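Local coordinates for superoxide dismutase [Fe] (Aquifex pyrophilus, PDB 1COJ), which catalyses the dismutation of superoxide radicals to hydrogen peroxide and oxygen at one iron ion per subunit, at residues Leu80-Tyr84 against Val161-His167; Lys103-Ile108 against Ser137-Val141; Gly94-Leu100 against Trp190-Asn194; Asn15-Ile19 against Ala183-Asn187; Tyr35-Tyr39 against Phe73-Val78. All coordinates share one frame; numbering follows the deposited sequence.

Interaction 1 (Leu80-Tyr84 against Val161-His167); sequences LHELY and VIDTYEH. With FE (Fe (III) ion), chain B.
His-81 and Asp-163 meet across an iron(III) ion, imidazole and carboxylate standing almost upright to one another, their planes 85° apart. His-81 NE2 binds the iron at 2.2 Å and Asp-163 OD2 binds it at 1.9 Å. Although His-81 NE2 and Asp-163 OD2 are only 3.4 Å apart, the metal brings them together and no hydrogen bond joins them. NE2 of His-167, 2.1 Å from the iron, lies at the edge of the His-81 ring and near its plane. One water and His-27 of helix 21-47 complete five ligands. This three-histidine, one-aspartate site marks the iron/manganese superoxide dismutases, and here segments 80-84 and 161-163, of helix 63-86 in the alpha-hairpin domain and strand 157-163 in the C-terminal domain, cross at -107°. The second carboxylate oxygen has its own work: Asp-163 OD1 accepts from Tyr-165 N at 3.0 Å, closing an Asx turn, and weakly from the bound water, which together restrain the carboxylate's rotation. Each imidazole is steadied from behind, ND1 of His-81 by the carbonyl of Gly-77 and ND1 of His-167 by Glu-166 of the second subunit. Tyr-84, its CG anti to the backbone N (chi1 172°), lays one ring face over Asp-163 CB, 4.0 Å from the Tyr-84 ring centroid, and turns its edge to the carbonyl oxygen of Val-161, while its hydroxyl bonds to Tyr-180. With alanine at this position the aspartate methylene would probably lose its aromatic cover, and the Tyr-180 hydroxyl this mate. Branched Val-161 fills the helix-strand angle, its CG2 4.1 Å from Leu-83 CB.

Interaction 2 (Lys103-Ile108 against Ser137-Val141); sequences KIEEDI and SGRLV
OD1 of Asp-107 is gripped twice: Leu-140 N donates to it at 2.9 Å in a nearly straight bond (166°), and Lys-103 NZ, one helical turn earlier, forms a salt bridge with it at 2.8 Å. The two donors arrive differently, the lysine on the syn side close to the carboxylate plane, the peptide N-H from well above that plane. Lys-103 bends at chi2 and again at chi4, which swings its ammonium group back toward Asp-107 and lets NZ also reach Gly-138 O at 2.8 Å, in the carbonyl plane. A long, flexible lysine suits this double reach. The last turn of helix 98-107 thus packs across the first part of strand 139-145, an outermost strand of the chain's three-stranded antiparallel sheet, the segments crossing at -82° in the C-terminal domain. Gly-138, with its positive phi, makes the turn into that strand, and Ser-137 OG accepts from Arg-139 N in an ST turn. Arg-139 takes the other carboxylate oxygen: its NH1 is 3.4 Å from Asp-107 OD2, but the oxygen sits to one side of the flat guanidinium, so the attraction is electrostatic and not a directed bond. A water at the guanidinium edge bonds to Glu-106 O and, weakly, to Arg-139 NH2. Beneath the charges Leu-140 turns inward, its CD1 3.6 Å from CG1 of Ile-104 and 3.8 Å from CG of Lys-103, the lysine's aliphatic stem serving as apolar cover.

Interaction 3 (Gly94-Leu100 against Trp190-Asn194); sequences GEPSEAL and WDVVN
The N-terminus of helix 98-107, with its Ser-97 N-cap, is packed here against the first turn of helix 190-207, both in the C-terminal domain. Pro-96 carries the apolar part of the contact. Its CD sits over the indole face of Trp-190, 3.8 Å from the centroid of the five-membered ring and 14° off the normal, a CH-pi contact, while Pro-96 CB lies 3.8 Å from Trp-190 CE3, toward the CE3-CZ3 rim of the six-membered ring. The compact, rigid pyrrolidine suits a broad aromatic surface, and Trp-190 also packs on Ile-160 of strand 157-163. Leu-100 runs at about a right angle to the indole, and its CD2 touches both Trp-190 CZ3 (3.9 Å) and Val-193 CG1 (4.2 Å). On the outer side Gly-94 passes so near the helix that a beta-carbon there would collide with Asp-191 OD1, and the backbone there has a positive phi, which glycine adopts easily. The other carboxylate oxygen of Asp-191 makes a salt bridge to Lys-93. The side chain of Asn-194 lies beside the backbone of Glu-95 to Ser-97. The cap itself is the bond from Leu-100 N to Ser-97 OG, 3.2 Å long at 152°. That hydroxyl also meets a water, 2.8 Å from Ser-97 OG, which donates in turn to Asn-194 O.

Interaction 4 (Asn15-Ile19 against Ala183-Asn187); sequences NLEGI and AFFKN
Ala-183 and Gly-18 form the tight part of this contact, their CA atoms 5.0 Å apart. The methyl of Ala-183 comes 4.0 Å from Gly-18 CA and 3.9 Å from Gly-18 O; small residues suit the place, since a side chain at Gly-18 would collide with that methyl and, at these backbone angles, with the preceding carbonyl. Ile-19 extends the packing inward, its CG1 4.0 Å from Ala-183 CB, and rests also on Ile-24 of helix 21-47. Toward Glu-17, the side chain of Asn-187 packs between the two segments, alongside Glu-17 and Leu-16. The solvent side is looser. Glu-17, extended with CG anti to its backbone N (chi1 -172°), runs out across Lys-186 at about a right angle, so OE2 of Glu-17 reaches CD of Lys-186 at 3.4 Å while their charged ends, Glu-17 OE2 and Lys-186 NZ, stay 5.4 Å apart. Here the loop leading into helix 21-47 of the alpha-hairpin domain meets the end of helix 177-186 in the C-terminal domain. The chemistry of the contact implies a join made by close packing of small residues and apolar carbons, with the surface charges likely to add only a general attraction.

Interaction 5 (Tyr35-Tyr39 against Phe73-Val78); sequences YVAKY and FNYMGV
CG of Tyr-35 lies anti to the carbonyl carbon and beside the backbone N (chi1 -63°), a setting that drives the ring between the helices and over Gly-77. The pair is the antiparallel helical hairpin of the iron/manganese superoxide dismutases, helices 21-47 and 63-86, their segments 35-39 and 73-78 crossing at -143°, and Tyr-35 is a knob in the hole made by Phe-73, Asn-74, Gly-77 and Val-78. One face of its ring receives Gly-77 CA, 4.3 Å from the ring centroid; a beta-carbon there would run into the ring, so only glycine lets the aromatic ring lie this near the helix backbone. Phe-73 closes one flank, its CE2 3.9 Å from Tyr-35 CE1. The Tyr-35 hydroxyl bonds to His-148, and the ring borders the metal-binding His-81. A leucine in its place would probably leave His-148 without this partner and the hole above Gly-77 partly unfilled. Branched valines pack on one side, Val-36 CG2 meeting Val-78 CG2 at 3.8 Å. Asn-74 and Tyr-35 are the nearest CA pair of the two segments, and Asn-74 CB lies 3.8 Å from Tyr-35 O. Farther along, Tyr-39 and Tyr-75 run side by side and point the same way, with ring planes at 33°. The Tyr-75 hydroxyl ends in a weak bond to Asp-134 of the third subunit, and at its ring's near side Tyr-75 CD1 comes 3.5 Å from Tyr-39 CE1.

Along the chain, interaction 5 closes first, within the helical hairpin; interaction 1 follows, sharing helix 63-86, with centres about 13 Å apart, and touching interaction 5 where Tyr-35 meets two iron ligands. Interaction 4, whose loop encloses interactions 1, 2 and 5 and which interleaves with interaction 3, ties the beginning of the hairpin domain to the C-terminal domain and meets interaction 1 through Phe-184, about 14 Å between centres. Interactions 2 and 3 lie within the C-terminal domain, share helix 98-107 and have centres about 15 Å apart. Interactions 1 and 2 reach the same three-stranded sheet. The iron thus sits where the two domains join, with interaction 5 beside it and interactions 2 and 3 across the chain's centre from interaction 5.

Interaction 1 (Leu80-Tyr84 against Val161-His167)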
# COMPACT_ATOMS: atom_id res chain seq x y z
N LEU A 80 4.50 6.58 -17.38
CA LEU A 80 5.82 6.08 -17.04
C LEU A 80 6.41 5.22 -18.15
O LEU A 80 7.60 5.32 -18.45
CB LEU A 80 5.78 5.33 -15.71
CG LEU A 80 6.06 6.12 -14.42
CD1 LEU A 80 5.74 7.60 -14.55
CD2 LEU A 80 5.31 5.50 -13.26
N HIS A 81 5.58 4.40 -18.79
CA HIS A 81 6.06 3.56 -19.88
C HIS A 81 6.44 4.39 -21.10
O HIS A 81 7.45 4.11 -21.75
CB HIS A 81 5.04 2.48 -20.25
CG HIS A 81 5.09 1.28 -19.36
ND1 HIS A 81 4.30 1.12 -18.24
CD2 HIS A 81 5.91 0.20 -19.38
CE1 HIS A 81 4.67 -0.01 -17.63
NE2 HIS A 81 5.64 -0.60 -18.29
N GLU A 82 5.68 5.44 -21.38
CA GLU A 82 5.99 6.30 -22.51
C GLU A 82 7.31 7.03 -22.30
O GLU A 82 8.08 7.23 -23.24
CB GLU A 82 4.85 7.27 -22.78
CG GLU A 82 3.60 6.56 -23.27
CD GLU A 82 2.49 7.50 -23.69
OE1 GLU A 82 1.52 7.01 -24.29
OE2 GLU A 82 2.58 8.72 -23.42
N LEU A 83 7.57 7.42 -21.05
CA LEU A 83 8.82 8.11 -20.71
C LEU A 83 10.00 7.14 -20.78
O LEU A 83 11.11 7.51 -21.14
CB LEU A 83 8.71 8.71 -19.31
CG LEU A 83 7.75 9.89 -19.12
CD1 LEU A 83 7.53 10.15 -17.64
CD2 LEU A 83 8.32 11.13 -19.79
N TYR A 84 9.72 5.88 -20.44
CA TYR A 84 10.72 4.82 -20.44
C TYR A 84 11.13 4.43 -21.87
O TYR A 84 12.30 4.54 -22.24
CB TYR A 84 10.15 3.61 -19.68
CG TYR A 84 10.98 2.34 -19.73
CD1 TYR A 84 12.14 2.21 -18.98
CD2 TYR A 84 10.55 1.25 -20.48
CE1 TYR A 84 12.85 1.01 -18.96
CE2 TYR A 84 11.26 0.05 -20.48
CZ TYR A 84 12.40 -0.07 -19.71
OH TYR A 84 13.05 -1.28 -19.63
N VAL A 161 13.65 7.58 -16.20
CA VAL A 161 12.72 6.63 -15.61
C VAL A 161 13.15 5.18 -15.89
O VAL A 161 13.27 4.78 -17.04
CB VAL A 161 11.28 6.85 -16.16
CG1 VAL A 161 10.32 5.86 -15.55
CG2 VAL A 161 10.82 8.27 -15.87
N ILE A 162 13.38 4.41 -14.83
CA ILE A 162 13.78 3.02 -14.97
C ILE A 162 12.69 2.10 -14.43
O ILE A 162 12.28 2.21 -13.27
CB ILE A 162 15.09 2.71 -14.19
CG1 ILE A 162 16.18 3.73 -14.54
CG2 ILE A 162 15.58 1.30 -14.53
CD1 ILE A 162 17.49 3.50 -13.80
N ASP A 163 12.21 1.21 -15.28
CA ASP A 163 11.18 0.25 -14.92
C ASP A 163 11.85 -0.92 -14.19
O ASP A 163 12.75 -1.55 -14.75
CB ASP A 163 10.48 -0.27 -16.18
CG ASP A 163 9.23 -1.08 -15.87
OD1 ASP A 163 8.92 -1.29 -14.68
OD2 ASP A 163 8.53 -1.47 -16.82
N THR A 164 11.43 -1.21 -12.96
CA THR A 164 12.01 -2.32 -12.23
C THR A 164 11.01 -3.46 -12.03
O THR A 164 11.27 -4.40 -11.28
CB THR A 164 12.64 -1.89 -10.87
OG1 THR A 164 11.62 -1.37 -10.00
CG2 THR A 164 13.71 -0.84 -11.08
N TYR A 165 9.86 -3.37 -12.68
CA TYR A 165 8.86 -4.43 -12.61
C TYR A 165 9.54 -5.64 -13.23
O TYR A 165 10.30 -5.50 -14.19
CB TYR A 165 7.62 -4.11 -13.43
CG TYR A 165 6.51 -3.41 -12.68
CD1 TYR A 165 5.31 -4.06 -12.42
CD2 TYR A 165 6.65 -2.08 -12.25
CE1 TYR A 165 4.25 -3.41 -11.76
CE2 TYR A 165 5.61 -1.42 -11.59
CZ TYR A 165 4.41 -2.09 -11.35
OH TYR A 165 3.36 -1.44 -10.72
N GLU A 166 9.22 -6.83 -12.74
CA GLU A 166 9.82 -8.05 -13.24
C GLU A 166 9.63 -8.29 -14.74
O GLU A 166 10.52 -8.84 -15.39
CB GLU A 166 9.35 -9.25 -12.43
CG GLU A 166 9.77 -9.14 -10.98
CD GLU A 166 9.30 -10.29 -10.11
OE1 GLU A 166 8.18 -10.80 -10.32
OE2 GLU A 166 10.07 -10.67 -9.21
N HIS A 167 8.50 -7.86 -15.29
CA HIS A 167 8.25 -8.05 -16.72
C HIS A 167 9.21 -7.26 -17.60
O HIS A 167 9.38 -7.57 -18.78
CB HIS A 167 6.79 -7.73 -17.08
CG HIS A 167 6.39 -6.31 -16.80
ND1 HIS A 167 5.25 -5.95 -16.11
CD2 HIS A 167 6.97 -5.15 -17.18
CE1 HIS A 167 5.18 -4.62 -16.10
NE2 HIS A 167 6.20 -4.09 -16.74
FE FE B . 6.75 -2.14 -17.25
O HOH W 1 6.16 -1.59 -15.42

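Interaction 2 (Lys103-Ile108 against Ser137-Val141)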
# COMPACT_ATOMS: atom_id res chain seq x y z
N LYS A 103 24.00 20.79 -12.68
CA LYS A 103 22.91 20.66 -11.71
C LYS A 103 23.09 19.38 -10.89
O LYS A 103 22.94 19.38 -9.67
CB LYS A 103 21.56 20.64 -12.42
CG LYS A 103 20.36 20.80 -11.50
CD LYS A 103 19.81 22.22 -11.56
CE LYS A 103 18.60 22.41 -10.66
NZ LYS A 103 18.96 22.50 -9.23
N ILE A 104 23.42 18.29 -11.58
CA ILE A 104 23.64 16.99 -10.94
C ILE A 104 24.80 17.12 -9.96
O ILE A 104 24.78 16.56 -8.86
CB ILE A 104 23.98 15.89 -11.98
CG1 ILE A 104 22.73 15.50 -12.76
CG2 ILE A 104 24.61 14.68 -11.30
CD1 ILE A 104 22.98 14.49 -13.85
N GLU A 105 25.81 17.88 -10.36
CA GLU A 105 26.99 18.08 -9.55
C GLU A 105 26.65 18.79 -8.24
O GLU A 105 27.03 18.33 -7.17
CB GLU A 105 28.02 18.88 -10.33
CG GLU A 105 29.42 18.79 -9.77
CD GLU A 105 30.42 19.57 -10.60
OE1 GLU A 105 31.41 20.05 -10.01
OE2 GLU A 105 30.23 19.69 -11.83
N GLU A 106 25.88 19.87 -8.32
CA GLU A 106 25.53 20.60 -7.11
C GLU A 106 24.43 19.96 -6.26
O GLU A 106 24.46 20.09 -5.04
CB GLU A 106 25.21 22.07 -7.43
CG GLU A 106 24.14 22.29 -8.48
CD GLU A 106 24.00 23.76 -8.85
OE1 GLU A 106 24.34 24.12 -10.00
OE2 GLU A 106 23.55 24.55 -7.99
N ASP A 107 23.50 19.25 -6.89
CA ASP A 107 22.41 18.61 -6.15
C ASP A 107 22.74 17.22 -5.65
O ASP A 107 22.39 16.87 -4.53
CB ASP A 107 21.15 18.53 -7.00
CG ASP A 107 20.51 19.89 -7.23
OD1 ASP A 107 19.65 19.97 -8.12
OD2 ASP A 107 20.86 20.86 -6.53
N ILE A 108 23.38 16.41 -6.49
CA ILE A 108 23.71 15.04 -6.15
C ILE A 108 25.17 14.83 -5.73
O ILE A 108 25.46 13.96 -4.91
CB ILE A 108 23.39 14.07 -7.33
CG1 ILE A 108 21.98 14.35 -7.90
CG2 ILE A 108 23.49 12.62 -6.87
CD1 ILE A 108 20.85 13.99 -6.97
N SER A 137 11.45 22.32 -4.36
CA SER A 137 12.77 22.72 -3.88
C SER A 137 13.70 23.14 -5.01
O SER A 137 14.74 23.76 -4.77
CB SER A 137 13.41 21.58 -3.09
OG SER A 137 13.80 20.52 -3.96
N GLY A 138 13.33 22.79 -6.24
CA GLY A 138 14.15 23.12 -7.39
C GLY A 138 15.40 22.25 -7.47
O GLY A 138 16.35 22.59 -8.17
N ARG A 139 15.37 21.12 -6.77
CA ARG A 139 16.51 20.21 -6.75
C ARG A 139 16.21 18.88 -7.44
O ARG A 139 15.06 18.43 -7.48
CB ARG A 139 16.92 19.93 -5.30
CG ARG A 139 17.38 21.15 -4.53
CD ARG A 139 17.36 20.88 -3.03
NE ARG A 139 18.23 19.77 -2.63
CZ ARG A 139 19.56 19.78 -2.72
NH1 ARG A 139 20.19 20.85 -3.22
NH2 ARG A 139 20.26 18.74 -2.30
N LEU A 140 17.24 18.28 -8.01
CA LEU A 140 17.09 16.98 -8.65
C LEU A 140 17.04 15.99 -7.51
O LEU A 140 17.79 16.12 -6.53
CB LEU A 140 18.29 16.66 -9.56
CG LEU A 140 18.44 17.50 -10.83
CD1 LEU A 140 19.70 17.09 -11.57
CD2 LEU A 140 17.23 17.32 -11.73
N VAL A 141 16.13 15.03 -7.60
CA VAL A 141 15.97 14.01 -6.57
C VAL A 141 15.71 12.64 -7.19
O VAL A 141 15.23 12.54 -8.32
CB VAL A 141 14.79 14.33 -5.60
CG1 VAL A 141 15.01 15.68 -4.91
CG2 VAL A 141 13.47 14.32 -6.34
O HOH W 2 23.67 19.34 -2.35

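Interaction 3 (Gly94-Leu100 against Trp190-Asn194)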
# COMPACT_ATOMS: atom_id res chain seq x y z
N GLY A 94 23.89 10.82 -28.03
CA GLY A 94 24.24 12.07 -27.39
C GLY A 94 24.96 11.90 -26.07
O GLY A 94 25.52 10.83 -25.79
N GLU A 95 24.94 12.96 -25.26
CA GLU A 95 25.58 12.99 -23.95
C GLU A 95 24.83 13.98 -23.08
O GLU A 95 24.12 14.85 -23.58
CB GLU A 95 27.02 13.48 -24.06
CG GLU A 95 28.05 12.45 -24.47
CD GLU A 95 29.45 13.03 -24.45
OE1 GLU A 95 29.85 13.56 -23.39
OE2 GLU A 95 30.14 12.98 -25.49
N PRO A 96 24.94 13.83 -21.75
CA PRO A 96 24.23 14.79 -20.90
C PRO A 96 24.80 16.20 -21.12
O PRO A 96 26.01 16.37 -21.24
CB PRO A 96 24.50 14.27 -19.48
CG PRO A 96 25.75 13.45 -19.63
CD PRO A 96 25.56 12.77 -20.95
N SER A 97 23.92 17.18 -21.22
CA SER A 97 24.33 18.56 -21.44
C SER A 97 25.15 19.11 -20.28
O SER A 97 25.11 18.58 -19.16
CB SER A 97 23.09 19.44 -21.66
OG SER A 97 22.24 19.43 -20.53
N GLU A 98 25.88 20.19 -20.54
CA GLU A 98 26.70 20.81 -19.51
C GLU A 98 25.80 21.32 -18.39
O GLU A 98 26.13 21.16 -17.21
CB GLU A 98 27.54 21.95 -20.08
CG GLU A 98 28.61 21.49 -21.07
CD GLU A 98 29.62 20.51 -20.46
OE1 GLU A 98 29.78 19.39 -21.01
OE2 GLU A 98 30.26 20.86 -19.44
N ALA A 99 24.66 21.88 -18.76
CA ALA A 99 23.71 22.39 -17.78
C ALA A 99 23.23 21.26 -16.87
O ALA A 99 23.16 21.42 -15.65
CB ALA A 99 22.53 23.04 -18.48
N LEU A 100 22.93 20.11 -17.47
CA LEU A 100 22.47 18.95 -16.70
C LEU A 100 23.57 18.45 -15.77
O LEU A 100 23.33 18.21 -14.59
CB LEU A 100 22.01 17.83 -17.63
CG LEU A 100 21.58 16.52 -16.95
CD1 LEU A 100 20.45 16.78 -15.97
CD2 LEU A 100 21.16 15.50 -18.00
N TRP A 190 20.30 10.58 -24.73
CA TRP A 190 20.53 11.84 -24.03
C TRP A 190 19.92 13.07 -24.68
O TRP A 190 19.74 14.09 -24.01
CB TRP A 190 22.02 12.04 -23.77
CG TRP A 190 22.53 11.08 -22.75
CD1 TRP A 190 23.26 9.95 -22.98
CD2 TRP A 190 22.30 11.15 -21.34
NE1 TRP A 190 23.50 9.30 -21.79
CE2 TRP A 190 22.92 10.02 -20.77
CE3 TRP A 190 21.63 12.05 -20.51
CZ2 TRP A 190 22.90 9.76 -19.39
CZ3 TRP A 190 21.61 11.80 -19.14
CH2 TRP A 190 22.23 10.67 -18.59
N ASP A 191 19.59 12.99 -25.97
CA ASP A 191 18.97 14.11 -26.65
C ASP A 191 17.60 14.32 -26.00
O ASP A 191 17.19 15.45 -25.72
CB ASP A 191 18.79 13.82 -28.14
CG ASP A 191 20.10 13.88 -28.92
OD1 ASP A 191 21.17 14.08 -28.31
OD2 ASP A 191 20.06 13.72 -30.15
N VAL A 192 16.91 13.21 -25.74
CA VAL A 192 15.59 13.21 -25.11
C VAL A 192 15.67 13.73 -23.68
O VAL A 192 14.95 14.66 -23.30
CB VAL A 192 14.96 11.79 -25.13
CG1 VAL A 192 13.69 11.75 -24.30
CG2 VAL A 192 14.65 11.38 -26.56
N VAL A 193 16.59 13.18 -22.90
CA VAL A 193 16.78 13.58 -21.51
C VAL A 193 17.16 15.06 -21.39
O VAL A 193 16.62 15.78 -20.55
CB VAL A 193 17.83 12.71 -20.79
CG1 VAL A 193 18.00 13.15 -19.34
CG2 VAL A 193 17.43 11.24 -20.86
N ASN A 194 18.08 15.52 -22.24
CA ASN A 194 18.52 16.91 -22.21
C ASN A 194 17.36 17.87 -22.49
O ASN A 194 17.26 18.94 -21.88
CB ASN A 194 19.65 17.16 -23.22
CG ASN A 194 20.94 16.46 -22.83
OD1 ASN A 194 21.87 16.38 -23.64
ND2 ASN A 194 21.02 15.96 -21.61
O HOH W 3 19.67 20.25 -21.13

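Interaction 4 (Asn15-Ile19 against Ala183-Asn187)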
# COMPACT_ATOMS: atom_id res chain seq x y z
N ASN A 15 16.10 -3.38 -31.44
CA ASN A 15 17.51 -3.69 -31.57
C ASN A 15 18.37 -3.00 -30.52
O ASN A 15 19.49 -2.56 -30.81
CB ASN A 15 18.01 -3.36 -32.98
CG ASN A 15 17.26 -4.12 -34.06
OD1 ASN A 15 16.84 -5.25 -33.86
ND2 ASN A 15 17.07 -3.48 -35.20
N LEU A 16 17.86 -2.92 -29.29
CA LEU A 16 18.61 -2.30 -28.20
C LEU A 16 19.81 -3.17 -27.84
O LEU A 16 19.81 -4.38 -28.06
CB LEU A 16 17.73 -2.09 -26.97
CG LEU A 16 16.49 -1.20 -27.14
CD1 LEU A 16 15.71 -1.15 -25.83
CD2 LEU A 16 16.91 0.19 -27.55
N GLU A 17 20.82 -2.55 -27.26
CA GLU A 17 22.03 -3.24 -26.85
C GLU A 17 21.85 -3.78 -25.42
O GLU A 17 21.90 -3.04 -24.45
CB GLU A 17 23.21 -2.27 -26.91
CG GLU A 17 24.57 -2.89 -26.71
CD GLU A 17 25.69 -1.87 -26.82
OE1 GLU A 17 25.70 -1.09 -27.80
OE2 GLU A 17 26.55 -1.84 -25.91
N GLY A 18 21.63 -5.09 -25.31
CA GLY A 18 21.45 -5.69 -24.00
C GLY A 18 20.01 -5.95 -23.62
O GLY A 18 19.73 -6.59 -22.60
N ILE A 19 19.08 -5.42 -24.41
CA ILE A 19 17.66 -5.62 -24.17
C ILE A 19 17.07 -6.09 -25.50
O ILE A 19 16.95 -5.32 -26.45
CB ILE A 19 16.98 -4.31 -23.68
CG1 ILE A 19 17.64 -3.83 -22.38
CG2 ILE A 19 15.49 -4.56 -23.44
CD1 ILE A 19 17.14 -2.49 -21.88
N ALA A 183 22.45 -2.44 -18.83
CA ALA A 183 22.00 -2.41 -20.22
C ALA A 183 21.15 -1.17 -20.47
O ALA A 183 21.28 -0.52 -21.51
CB ALA A 183 21.22 -3.67 -20.56
N PHE A 184 20.31 -0.80 -19.51
CA PHE A 184 19.46 0.38 -19.64
C PHE A 184 20.33 1.62 -19.86
O PHE A 184 20.07 2.43 -20.76
CB PHE A 184 18.58 0.57 -18.39
CG PHE A 184 17.77 1.84 -18.42
CD1 PHE A 184 16.51 1.87 -19.00
CD2 PHE A 184 18.29 3.02 -17.88
CE1 PHE A 184 15.77 3.05 -19.05
CE2 PHE A 184 17.56 4.21 -17.93
CZ PHE A 184 16.30 4.22 -18.51
N PHE A 185 21.37 1.77 -19.04
CA PHE A 185 22.27 2.91 -19.17
C PHE A 185 23.01 2.97 -20.51
O PHE A 185 23.35 4.05 -20.98
CB PHE A 185 23.26 2.93 -18.01
CG PHE A 185 22.70 3.54 -16.76
CD1 PHE A 185 22.73 4.93 -16.58
CD2 PHE A 185 22.12 2.75 -15.77
CE1 PHE A 185 22.19 5.51 -15.43
CE2 PHE A 185 21.58 3.33 -14.62
CZ PHE A 185 21.61 4.71 -14.45
N LYS A 186 23.22 1.81 -21.14
CA LYS A 186 23.91 1.75 -22.43
C LYS A 186 23.04 2.25 -23.58
O LYS A 186 23.56 2.60 -24.64
CB LYS A 186 24.35 0.32 -22.76
CG LYS A 186 25.46 -0.25 -21.92
CD LYS A 186 26.02 -1.49 -22.59
CE LYS A 186 26.99 -2.25 -21.70
NZ LYS A 186 26.29 -2.96 -20.59
N ASN A 187 21.73 2.28 -23.38
CA ASN A 187 20.83 2.71 -24.44
C ASN A 187 20.10 4.03 -24.21
O ASN A 187 19.12 4.31 -24.89
CB ASN A 187 19.81 1.60 -24.73
CG ASN A 187 20.46 0.34 -25.23
OD1 ASN A 187 20.73 -0.58 -24.48
ND2 ASN A 187 20.70 0.29 -26.52

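Interaction 5 (Tyr35-Tyr39 against Phe73-Val78)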
# COMPACT_ATOMS: atom_id res chain seq x y z
N TYR A 35 -2.47 -0.98 -20.14
CA TYR A 35 -2.73 0.16 -19.26
C TYR A 35 -3.56 1.20 -20.00
O TYR A 35 -4.42 1.85 -19.41
CB TYR A 35 -1.43 0.78 -18.76
CG TYR A 35 -0.59 -0.15 -17.92
CD1 TYR A 35 -1.14 -0.83 -16.83
CD2 TYR A 35 0.75 -0.38 -18.23
CE1 TYR A 35 -0.38 -1.72 -16.07
CE2 TYR A 35 1.52 -1.27 -17.47
CZ TYR A 35 0.94 -1.94 -16.40
OH TYR A 35 1.70 -2.80 -15.63
N VAL A 36 -3.28 1.37 -21.29
CA VAL A 36 -4.02 2.33 -22.11
C VAL A 36 -5.48 1.89 -22.21
O VAL A 36 -6.40 2.69 -21.98
CB VAL A 36 -3.39 2.45 -23.53
CG1 VAL A 36 -4.27 3.33 -24.43
CG2 VAL A 36 -1.98 3.04 -23.44
N ALA A 37 -5.69 0.60 -22.48
CA ALA A 37 -7.03 0.05 -22.61
C ALA A 37 -7.84 0.19 -21.32
O ALA A 37 -9.00 0.60 -21.34
CB ALA A 37 -6.96 -1.40 -23.03
N LYS A 38 -7.23 -0.15 -20.19
CA LYS A 38 -7.91 -0.06 -18.91
C LYS A 38 -8.20 1.37 -18.47
O LYS A 38 -9.25 1.65 -17.89
CB LYS A 38 -7.15 -0.83 -17.83
CG LYS A 38 -7.43 -2.32 -17.87
CD LYS A 38 -8.90 -2.59 -17.62
CE LYS A 38 -9.21 -4.06 -17.72
NZ LYS A 38 -10.60 -4.32 -17.28
N TYR A 39 -7.28 2.28 -18.78
CA TYR A 39 -7.47 3.68 -18.45
C TYR A 39 -8.72 4.17 -19.17
O TYR A 39 -9.57 4.85 -18.60
CB TYR A 39 -6.26 4.52 -18.87
CG TYR A 39 -6.46 6.01 -18.73
CD1 TYR A 39 -6.23 6.66 -17.52
CD2 TYR A 39 -6.90 6.77 -19.82
CE1 TYR A 39 -6.44 8.03 -17.39
CE2 TYR A 39 -7.11 8.14 -19.70
CZ TYR A 39 -6.88 8.76 -18.49
OH TYR A 39 -7.11 10.12 -18.37
N PHE A 73 -3.33 4.17 -11.06
CA PHE A 73 -2.50 3.01 -11.39
C PHE A 73 -2.29 2.90 -12.90
O PHE A 73 -1.15 2.81 -13.37
CB PHE A 73 -3.15 1.72 -10.88
CG PHE A 73 -2.32 0.48 -11.12
CD1 PHE A 73 -1.23 0.20 -10.31
CD2 PHE A 73 -2.62 -0.37 -12.18
CE1 PHE A 73 -0.43 -0.93 -10.55
CE2 PHE A 73 -1.83 -1.50 -12.43
CZ PHE A 73 -0.74 -1.77 -11.62
N ASN A 74 -3.38 2.96 -13.64
CA ASN A 74 -3.32 2.84 -15.09
C ASN A 74 -2.75 4.05 -15.81
O ASN A 74 -1.94 3.90 -16.73
CB ASN A 74 -4.68 2.42 -15.65
CG ASN A 74 -5.06 1.00 -15.24
OD1 ASN A 74 -5.87 0.79 -14.34
ND2 ASN A 74 -4.46 0.03 -15.89
N TYR A 75 -3.11 5.25 -15.37
CA TYR A 75 -2.59 6.45 -16.01
C TYR A 75 -1.09 6.55 -15.83
O TYR A 75 -0.36 6.89 -16.77
CB TYR A 75 -3.28 7.71 -15.49
CG TYR A 75 -2.92 8.96 -16.27
CD1 TYR A 75 -3.14 9.04 -17.64
CD2 TYR A 75 -2.34 10.05 -15.63
CE1 TYR A 75 -2.78 10.18 -18.37
CE2 TYR A 75 -1.98 11.20 -16.34
CZ TYR A 75 -2.20 11.26 -17.70
OH TYR A 75 -1.84 12.38 -18.41
N MET A 76 -0.61 6.25 -14.62
CA MET A 76 0.82 6.29 -14.36
C MET A 76 1.50 5.18 -15.15
O MET A 76 2.62 5.34 -15.63
CB MET A 76 1.12 6.16 -12.87
CG MET A 76 0.89 7.44 -12.08
SD MET A 76 2.02 8.77 -12.55
CE MET A 76 1.07 9.66 -13.80
N GLY A 77 0.80 4.05 -15.30
CA GLY A 77 1.32 2.94 -16.07
C GLY A 77 1.57 3.42 -17.50
O GLY A 77 2.61 3.12 -18.07
N VAL A 78 0.63 4.18 -18.05
CA VAL A 78 0.79 4.72 -19.40
C VAL A 78 1.96 5.71 -19.48
O VAL A 78 2.93 5.50 -20.22
CB VAL A 78 -0.52 5.44 -19.88
CG1 VAL A 78 -0.30 6.13 -21.23
CG2 VAL A 78 -1.67 4.46 -19.98